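Local coordinates for protein cytosolic phospholipase A2 delta (Homo sapiens, PDB 5IZ5) that hydrolyses glycerophospholipids at the sn-2 position in a calcium-dependent manner, releasing a fatty acid, with a preference for linoleic acid, at residues P425-D430 with G599-Q604. The protein carries 3 engineered substitutions. Sequence-based numbering, arbitrary orientation.
Sequences PTTFVD and GRPLHQ
Q604 CG is anti to the backbone N (chi1 -167°), and the bend at chi2 (73°) turns CD back to bring the amide across the carboxylate of D430, whose CG is anti to its carbonyl carbon. The two side chains cross at about a right angle, and Q604 NE2 donates to D430 OD1 over 3.3 Å. The bond lies in the amide plane of Q604 but reaches OD1 from above the carboxylate, the two planes being 50° apart. Q604 OE1 and D430 OD2, both acceptors, lie 3.4 Å apart without a hydrogen bond; a water 2.7 Å from both Q604 OE1 and D430 OD1 bridges the two groups.

D430 is also half of a capping box at the N-terminus of helix 428-441. Its OD2 takes the N-H of T427 on the anti lone pair at 2.8 Å and the T427 hydroxyl from above the carboxylate plane, and T427 OG1 in turn accepts a weak bond from V429 N. The capped first turn is joined to the loop after helix 588-593, within the PLA2c catalytic region, by F428 N, which donates to P601 O at 3.1 Å in an almost straight bond.

Beyond this bond, L602 CD2 lies over one face of the F428 ring, 4.2 Å from its centroid, as a CH-pi contact, and P601 O sits at the ring edge. L540 of helix 534-543 touches both side chains. V429 CG2 packs against L602 O at 3.2 Å, and CG1 turns to Q604 NE2. At the other end, the aliphatic part of R600 runs past T426 O, with CG 3.3 Å away, and one water bridges that carbonyl to R600 NE; the R600 guanidinium makes a cation-pi contact with F596.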
loop_
_atom_site.group_PDB
_atom_site.type_symbol
_atom_site.label_atom_id
_atom_site.label_comp_id
_atom_site.label_asym_id
_atom_site.label_seq_id
_atom_site.Cartn_x
_atom_site.Cartn_y
_atom_site.Cartn_z
ATOM N N PRO B 425 -14.409 -5.465 6.911
ATOM C CA PRO B 425 -13.894 -6.700 7.481
ATOM C C PRO B 425 -13.412 -6.450 8.909
ATOM O O PRO B 425 -13.212 -5.303 9.301
ATOM C CB PRO B 425 -12.721 -7.036 6.569
ATOM C CG PRO B 425 -12.215 -5.706 6.111
ATOM C CD PRO B 425 -13.418 -4.800 6.041
ATOM N N THR B 426 -13.273 -7.515 9.687
ATOM C CA THR B 426 -12.746 -7.437 11.042
ATOM C C THR B 426 -11.414 -8.176 11.123
ATOM O O THR B 426 -11.360 -9.386 10.904
ATOM C CB THR B 426 -13.764 -8.033 12.017
ATOM O OG1 THR B 426 -15.047 -7.469 11.730
ATOM C CG2 THR B 426 -13.387 -7.728 13.457
ATOM N N THR B 427 -10.333 -7.444 11.405
ATOM C CA THR B 427 -9.024 -8.051 11.505
ATOM C C THR B 427 -8.315 -7.595 12.773
ATOM O O THR B 427 -8.821 -6.749 13.522
ATOM C CB THR B 427 -8.149 -7.687 10.294
ATOM O OG1 THR B 427 -7.756 -6.316 10.390
ATOM C CG2 THR B 427 -8.882 -7.906 8.981
ATOM N N PHE B 428 -7.136 -8.165 13.010
ATOM C CA PHE B 428 -6.293 -7.773 14.141
ATOM C C PHE B 428 -5.975 -6.276 14.092
ATOM O O PHE B 428 -5.889 -5.621 15.126
ATOM C CB PHE B 428 -4.976 -8.563 14.131
ATOM C CG PHE B 428 -5.028 -9.871 14.868
ATOM C CD1 PHE B 428 -5.778 -10.910 14.349
ATOM C CD2 PHE B 428 -4.298 -10.089 16.039
ATOM C CE1 PHE B 428 -5.843 -12.135 14.988
ATOM C CE2 PHE B 428 -4.354 -11.319 16.681
ATOM C CZ PHE B 428 -5.127 -12.343 16.152
ATOM N N VAL B 429 -5.802 -5.755 12.882
ATOM C CA VAL B 429 -5.512 -4.345 12.670
ATOM C C VAL B 429 -6.619 -3.463 13.211
ATOM O O VAL B 429 -6.348 -2.413 13.781
ATOM C CB VAL B 429 -5.285 -4.041 11.177
ATOM C CG1 VAL B 429 -5.356 -2.548 10.896
ATOM C CG2 VAL B 429 -3.943 -4.603 10.740
ATOM N N ASP B 430 -7.864 -3.902 13.059
ATOM C CA ASP B 430 -8.989 -3.129 13.552
ATOM C C ASP B 430 -8.993 -3.053 15.064
ATOM O O ASP B 430 -9.254 -1.982 15.619
ATOM C CB ASP B 430 -10.310 -3.693 13.036
ATOM C CG ASP B 430 -10.397 -3.645 11.532
ATOM O OD1 ASP B 430 -10.533 -2.537 10.979
ATOM O OD2 ASP B 430 -10.312 -4.705 10.894
ATOM N N GLY B 599 -10.311 -16.447 14.547
ATOM C CA GLY B 599 -10.346 -16.791 13.128
ATOM C C GLY B 599 -9.519 -15.896 12.204
ATOM O O GLY B 599 -9.138 -16.307 11.104
ATOM N N ARG B 600 -9.189 -14.696 12.679
ATOM C CA ARG B 600 -9.056 -13.533 11.807
ATOM C C ARG B 600 -7.667 -13.200 11.249
ATOM O O ARG B 600 -6.641 -13.479 11.867
ATOM C CB ARG B 600 -9.653 -12.336 12.555
ATOM C CG ARG B 600 -11.163 -12.346 12.436
ATOM C CD ARG B 600 -11.944 -11.774 13.596
ATOM N NE ARG B 600 -13.364 -11.959 13.301
ATOM C CZ ARG B 600 -14.345 -11.967 14.196
ATOM N NH1 ARG B 600 -14.097 -11.794 15.485
ATOM N NH2 ARG B 600 -15.595 -12.149 13.794
ATOM N N PRO B 601 -7.638 -12.590 10.054
ATOM C CA PRO B 601 -6.358 -12.202 9.462
ATOM C C PRO B 601 -5.619 -11.144 10.269
ATOM O O PRO B 601 -6.227 -10.394 11.029
ATOM C CB PRO B 601 -6.740 -11.667 8.078
ATOM C CG PRO B 601 -8.212 -11.468 8.093
ATOM C CD PRO B 601 -8.778 -12.353 9.150
ATOM N N LEU B 602 -4.306 -11.114 10.100
ATOM C CA LEU B 602 -3.454 -10.185 10.810
ATOM C C LEU B 602 -3.586 -8.774 10.253
ATOM O O LEU B 602 -3.546 -7.800 11.005
ATOM C CB LEU B 602 -1.991 -10.624 10.692
ATOM C CG LEU B 602 -1.511 -11.673 11.695
ATOM C CD1 LEU B 602 -0.088 -12.096 11.349
ATOM C CD2 LEU B 602 -1.623 -11.194 13.137
ATOM N N HIS B 603 -3.736 -8.694 8.933
ATOM C CA HIS B 603 -3.618 -7.453 8.184
ATOM C C HIS B 603 -4.950 -6.968 7.631
ATOM O O HIS B 603 -5.855 -7.762 7.383
ATOM C CB HIS B 603 -2.629 -7.665 7.047
ATOM C CG HIS B 603 -1.326 -8.238 7.500
ATOM N ND1 HIS B 603 -0.679 -7.805 8.638
ATOM C CD2 HIS B 603 -0.553 -9.217 6.976
ATOM C CE1 HIS B 603 0.438 -8.493 8.795
ATOM N NE2 HIS B 603 0.538 -9.352 7.798
ATOM N N GLN B 604 -5.063 -5.655 7.449
ATOM C CA GLN B 604 -6.257 -5.051 6.854
ATOM C C GLN B 604 -6.456 -5.585 5.430
ATOM O O GLN B 604 -5.490 -5.867 4.716
ATOM C CB GLN B 604 -6.143 -3.513 6.870
ATOM C CG GLN B 604 -7.418 -2.760 6.575
ATOM C CD GLN B 604 -8.384 -2.843 7.728
ATOM O OE1 GLN B 604 -9.078 -3.847 7.887
ATOM N NE2 GLN B 604 -8.429 -1.797 8.550
HETATM O O HOH W 1 -12.948 -11.489 10.139
HETATM O O HOH W 2 -11.610 -3.223 8.571
#